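Side-chain contacts in acarbose Kinase Mak1 (Uncultured bacterium, PDB 6WB4), which phosphorylates the antidiabetic drug acarbose at the expense of ATP, as a microbiome-derived carbohydrate kinase of the pfkB family: residues F226-A231 / A271-H276; A236-R241 / G281-A286. All coordinates share one frame; numbering follows the deposited sequence.

Contact 1: F226-A231 / A271-H276; sequences FVVVMA and AAFLCH. With ATP (adenosine-5'-triphosphate), chain H.
Phe226 and Phe273 meet ring to ring where strand 226-230 of the central mixed sheet faces helix 265-280, inside the alpha/beta ribokinase fold of the pfkB family. The two side chains come from opposite directions and touch at their outer carbons, Phe226 CE1 lying 3.5 Å from Phe273 CZ. Their planes are inclined at 42° with centroids 5.6 Å apart, an oblique pairing. Phe226 CG is flanked by both backbone neighbours of CA, N and C (chi1 46°), which sets the ring against the helix. Phe273 holds its CG anti to the backbone N (chi1 -173°) and extends its ring to the sheet. Around this pair the aromatic cluster widens: Tyr277 meets the Phe226 ring edge-to-face, and Phe202 does the same with Phe273. Two residues on, Val228 runs past Phe273 in the opposite direction, and its CG2 methyl rests 4.1 Å from Phe273 CE2. Met230, present as selenomethionine from labelling, takes the strand into the ATP pocket, which also includes Ala231. Here the partner is the ribose and its 5' carbon: Met230 CB lies 3.5 Å from ATP C5', and Met230 CG lies 3.3 Å from the ribose hydroxyl ATP O3'.

Contact 2: A236-R241 / G281-A286; sequences ARVWRR and GDIFGA
Ile283 projects from the first turn of helix 283-298 and lays its CD1 methyl against two residues of strand 236-240, 3.5 Å from Val238 CG1 and 3.5 Å from Arg240 CG. Its chain is extended, with CG1 anti to the backbone N (chi1 174°), which carries the terminal methyl to the strand. Val238 and Ile283 run alongside each other, pointing opposite ways, whereas Arg240 crosses the isoleucine at a slant. The second branch, Ile283 CG2, lies at the guanidinium edge, near its plane, 3.9 Å from Arg240 NH1. Helix 283-298 thus leans on the antiparallel margin of the central sheet of this ribokinase fold, one strand in from the outermost strand within the chain, 247-249. Arg240 lays CG and CD along the isoleucine, then bends at chi3 (-71°); only NH1 of the guanidinium comes back to CG2, while NH2 forms a salt bridge with Asp243. Gly281, with positive phi, is the first residue beyond helix 265-280, and Asp282 follows as the N-cap of helix 283-298: Gly285 N donates to Asp282 OD2 over 3.2 Å at 155°, from above the carboxylate plane. Arg240 NH1 stays 6.3 Å from Asp282 OD1, where the opposite charges might still attract weakly.

In the fold
Both contacts set consecutive helices, 265-280 and 283-298, against neighbouring antiparallel strands of one sheet, and the contact centres lie about 7 Å apart. Contact 1 lies deeper, its centre about 11 Å from that of the chain against about 18 Å for contact 2, and all its touching residues are buried. Between strand and helix in contact 1 only aromatic and aliphatic groups meet, while contact 2, partly buried, adds an arginine chain whose polar end a nearby loop engages. Probable backbone hydrogen bonds from Val227 and Val229 to Trp239 and Arg237 join the strands. Phe226 touches Ile283, and Phe273 touches Ala286, merging the apolar patches. Both first segments reach the ATP pocket, through Met230, Ala231 and Ala236.

Contact 1: F226-A231 / A271-H276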
# COMPACT_ATOMS: atom_id res chain seq x y z
N PHE B 226 -5.51 21.28 31.83
CA PHE B 226 -4.70 22.14 30.97
C PHE B 226 -4.84 21.73 29.51
O PHE B 226 -5.36 20.66 29.20
CB PHE B 226 -3.23 22.09 31.40
CG PHE B 226 -2.71 20.70 31.64
CD1 PHE B 226 -2.19 19.95 30.60
CD2 PHE B 226 -2.72 20.15 32.91
CE1 PHE B 226 -1.72 18.67 30.82
CE2 PHE B 226 -2.24 18.88 33.14
CZ PHE B 226 -1.74 18.14 32.09
N VAL B 227 -4.38 22.59 28.60
CA VAL B 227 -4.44 22.28 27.18
C VAL B 227 -3.06 22.49 26.56
O VAL B 227 -2.49 23.57 26.66
CB VAL B 227 -5.47 23.15 26.43
CG1 VAL B 227 -5.37 22.91 24.93
CG2 VAL B 227 -6.88 22.86 26.91
N VAL B 228 -2.53 21.44 25.95
CA VAL B 228 -1.24 21.55 25.31
C VAL B 228 -1.38 21.70 23.80
O VAL B 228 -1.85 20.79 23.12
CB VAL B 228 -0.36 20.32 25.60
CG1 VAL B 228 1.00 20.48 24.93
CG2 VAL B 228 -0.21 20.14 27.11
N VAL B 229 -0.96 22.85 23.30
CA VAL B 229 -0.97 23.10 21.87
C VAL B 229 0.41 22.89 21.30
O VAL B 229 1.37 23.55 21.72
CB VAL B 229 -1.45 24.52 21.53
CG1 VAL B 229 -1.55 24.70 20.02
CG2 VAL B 229 -2.81 24.79 22.19
N MSE B 230 0.53 21.96 20.37
CA MSE B 230 1.80 21.68 19.74
C MSE B 230 1.92 22.41 18.41
O MSE B 230 0.95 22.50 17.65
CB MSE B 230 1.97 20.17 19.58
CG MSE B 230 2.29 19.48 20.91
SE MSE B 230 1.73 17.63 21.02
CE MSE B 230 -0.14 17.88 20.56
N ALA B 231 3.10 22.96 18.15
CA ALA B 231 3.29 23.85 17.00
C ALA B 231 4.55 23.52 16.20
O ALA B 231 4.98 24.32 15.37
CB ALA B 231 3.34 25.28 17.47
N ALA B 271 3.78 10.79 24.91
CA ALA B 271 4.32 9.67 25.69
C ALA B 271 5.26 10.13 26.81
O ALA B 271 5.14 9.68 27.95
CB ALA B 271 5.04 8.69 24.79
N ALA B 272 6.19 11.02 26.48
CA ALA B 272 7.13 11.55 27.46
C ALA B 272 6.44 12.49 28.46
O ALA B 272 6.75 12.46 29.65
CB ALA B 272 8.28 12.27 26.77
N PHE B 273 5.53 13.32 27.97
CA PHE B 273 4.75 14.20 28.85
C PHE B 273 4.03 13.35 29.90
O PHE B 273 4.13 13.60 31.10
CB PHE B 273 3.73 15.03 28.06
CG PHE B 273 3.01 16.08 28.90
CD1 PHE B 273 2.05 15.71 29.84
CD2 PHE B 273 3.30 17.43 28.74
CE1 PHE B 273 1.40 16.67 30.60
CE2 PHE B 273 2.65 18.39 29.50
CZ PHE B 273 1.70 18.01 30.43
N LEU B 274 3.28 12.37 29.42
CA LEU B 274 2.52 11.50 30.30
C LEU B 274 3.40 10.82 31.34
O LEU B 274 3.05 10.78 32.52
CB LEU B 274 1.77 10.44 29.49
CG LEU B 274 0.66 11.00 28.59
CD1 LEU B 274 -0.07 9.86 27.89
CD2 LEU B 274 -0.30 11.89 29.38
N CYS B 275 4.54 10.29 30.90
CA CYS B 275 5.42 9.55 31.80
C CYS B 275 5.96 10.44 32.91
O CYS B 275 5.96 10.05 34.08
CB CYS B 275 6.56 8.89 31.03
SG CYS B 275 6.04 7.36 30.21
N HIS B 276 6.40 11.64 32.55
CA HIS B 276 6.90 12.58 33.53
C HIS B 276 5.80 13.03 34.49
O HIS B 276 5.97 12.98 35.71
CB HIS B 276 7.50 13.80 32.85
CG HIS B 276 8.31 14.66 33.77
ND1 HIS B 276 7.75 15.65 34.55
CD2 HIS B 276 9.64 14.68 34.03
CE1 HIS B 276 8.71 16.24 35.25
NE2 HIS B 276 9.86 15.67 34.95
PG ATP H . 1.02 14.14 14.37
O1G ATP H . 1.85 14.04 13.11
O2G ATP H . -0.37 14.71 14.16
O3G ATP H . 1.07 12.92 15.25
PB ATP H . 1.79 16.82 14.77
O1B ATP H . 2.28 16.89 13.35
O2B ATP H . 0.47 17.46 15.16
O3B ATP H . 1.77 15.28 15.23
PA ATP H . 3.54 18.89 15.54
O1A ATP H . 2.46 19.89 15.87
O2A ATP H . 4.23 18.96 14.20
O3A ATP H . 2.93 17.41 15.74
O5' ATP H . 4.66 18.93 16.70
C5' ATP H . 4.43 18.27 17.95
C4' ATP H . 5.55 18.54 18.96
O4' ATP H . 6.75 17.86 18.59
C3' ATP H . 5.89 20.01 19.10
O3' ATP H . 5.29 20.58 20.26
C2' ATP H . 7.40 20.06 19.22
O2' ATP H . 7.80 20.24 20.59
C1' ATP H . 7.89 18.72 18.70
N9 ATP H . 8.39 19.01 17.34
C8 ATP H . 7.74 18.76 16.19
N7 ATP H . 8.46 19.16 15.11
C5 ATP H . 9.60 19.68 15.58
C6 ATP H . 10.81 20.29 14.99
N6 ATP H . 10.93 20.41 13.64
N1 ATP H . 11.78 20.71 15.83
C2 ATP H . 11.67 20.59 17.16
N3 ATP H . 10.60 20.05 17.77
C4 ATP H . 9.56 19.59 17.05

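Contact 2: A236-R241 / G281-A286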
# COMPACT_ATOMS: atom_id res chain seq x y z
N ALA B 236 6.01 24.42 21.61
CA ALA B 236 4.71 24.08 22.20
C ALA B 236 4.22 25.14 23.17
O ALA B 236 5.01 25.86 23.79
CB ALA B 236 4.78 22.74 22.90
N ARG B 237 2.90 25.24 23.28
CA ARG B 237 2.24 26.16 24.19
C ARG B 237 1.29 25.40 25.09
O ARG B 237 0.49 24.59 24.63
CB ARG B 237 1.53 27.28 23.40
CG ARG B 237 2.52 28.23 22.72
CD ARG B 237 1.88 29.38 21.93
NE ARG B 237 1.86 29.17 20.48
CZ ARG B 237 1.03 28.36 19.83
NH1 ARG B 237 0.14 27.65 20.51
NH2 ARG B 237 1.09 28.25 18.51
N VAL B 238 1.41 25.65 26.39
CA VAL B 238 0.59 24.98 27.40
C VAL B 238 -0.30 25.96 28.15
O VAL B 238 0.18 26.88 28.81
CB VAL B 238 1.46 24.22 28.42
CG1 VAL B 238 0.58 23.56 29.46
CG2 VAL B 238 2.31 23.17 27.72
N TRP B 239 -1.60 25.76 28.04
CA TRP B 239 -2.56 26.59 28.73
C TRP B 239 -3.10 25.90 29.97
O TRP B 239 -3.54 24.76 29.88
CB TRP B 239 -3.74 26.93 27.82
CG TRP B 239 -3.36 27.56 26.53
CD1 TRP B 239 -2.88 26.94 25.42
CD2 TRP B 239 -3.47 28.94 26.20
NE1 TRP B 239 -2.66 27.86 24.42
CE2 TRP B 239 -3.02 29.10 24.88
CE3 TRP B 239 -3.90 30.07 26.91
CZ2 TRP B 239 -2.99 30.33 24.24
CZ3 TRP B 239 -3.87 31.30 26.28
CH2 TRP B 239 -3.42 31.42 24.96
N ARG B 240 -3.09 26.60 31.10
CA ARG B 240 -3.72 26.12 32.33
C ARG B 240 -4.97 26.94 32.63
O ARG B 240 -5.13 28.04 32.09
CB ARG B 240 -2.76 26.18 33.52
CG ARG B 240 -1.44 25.47 33.26
CD ARG B 240 -0.45 25.64 34.39
NE ARG B 240 0.09 27.00 34.47
CZ ARG B 240 1.16 27.31 35.19
NH1 ARG B 240 1.80 26.37 35.87
NH2 ARG B 240 1.60 28.57 35.23
N ARG B 241 -5.85 26.42 33.48
CA ARG B 241 -7.05 27.16 33.90
C ARG B 241 -6.74 28.51 34.52
O ARG B 241 -7.17 29.55 34.01
CB ARG B 241 -7.88 26.33 34.88
CG ARG B 241 -8.91 25.42 34.22
CD ARG B 241 -9.80 24.73 35.24
NE ARG B 241 -10.56 23.63 34.64
CZ ARG B 241 -11.68 23.79 33.93
NH1 ARG B 241 -12.19 25.00 33.74
NH2 ARG B 241 -12.29 22.73 33.41
N GLY B 281 4.10 15.17 38.62
CA GLY B 281 2.90 15.95 38.81
C GLY B 281 3.08 17.40 38.43
O GLY B 281 2.12 18.17 38.45
N ASP B 282 4.30 17.78 38.06
CA ASP B 282 4.56 19.16 37.66
C ASP B 282 4.37 19.34 36.17
O ASP B 282 5.06 18.73 35.36
CB ASP B 282 5.97 19.59 38.04
CG ASP B 282 6.19 21.08 37.83
OD1 ASP B 282 5.42 21.88 38.40
OD2 ASP B 282 7.11 21.46 37.08
N ILE B 283 3.43 20.20 35.82
CA ILE B 283 3.06 20.43 34.44
C ILE B 283 4.16 21.09 33.61
O ILE B 283 4.39 20.70 32.47
CB ILE B 283 1.78 21.28 34.37
CG1 ILE B 283 1.46 21.65 32.92
CG2 ILE B 283 1.92 22.55 35.20
CD1 ILE B 283 0.19 22.40 32.79
N PHE B 284 4.85 22.07 34.18
CA PHE B 284 5.85 22.80 33.43
C PHE B 284 6.98 21.86 33.00
O PHE B 284 7.42 21.87 31.85
CB PHE B 284 6.39 23.97 34.26
CG PHE B 284 7.26 24.91 33.48
CD1 PHE B 284 7.23 24.93 32.10
CD2 PHE B 284 8.12 25.78 34.14
CE1 PHE B 284 8.04 25.79 31.38
CE2 PHE B 284 8.92 26.65 33.43
CZ PHE B 284 8.88 26.66 32.05
N GLY B 285 7.44 21.04 33.94
CA GLY B 285 8.48 20.07 33.66
C GLY B 285 8.00 18.93 32.77
O GLY B 285 8.77 18.40 31.96
N ALA B 286 6.73 18.55 32.91
CA ALA B 286 6.17 17.51 32.06
C ALA B 286 6.15 17.98 30.61
O ALA B 286 6.32 17.18 29.68
CB ALA B 286 4.77 17.13 32.52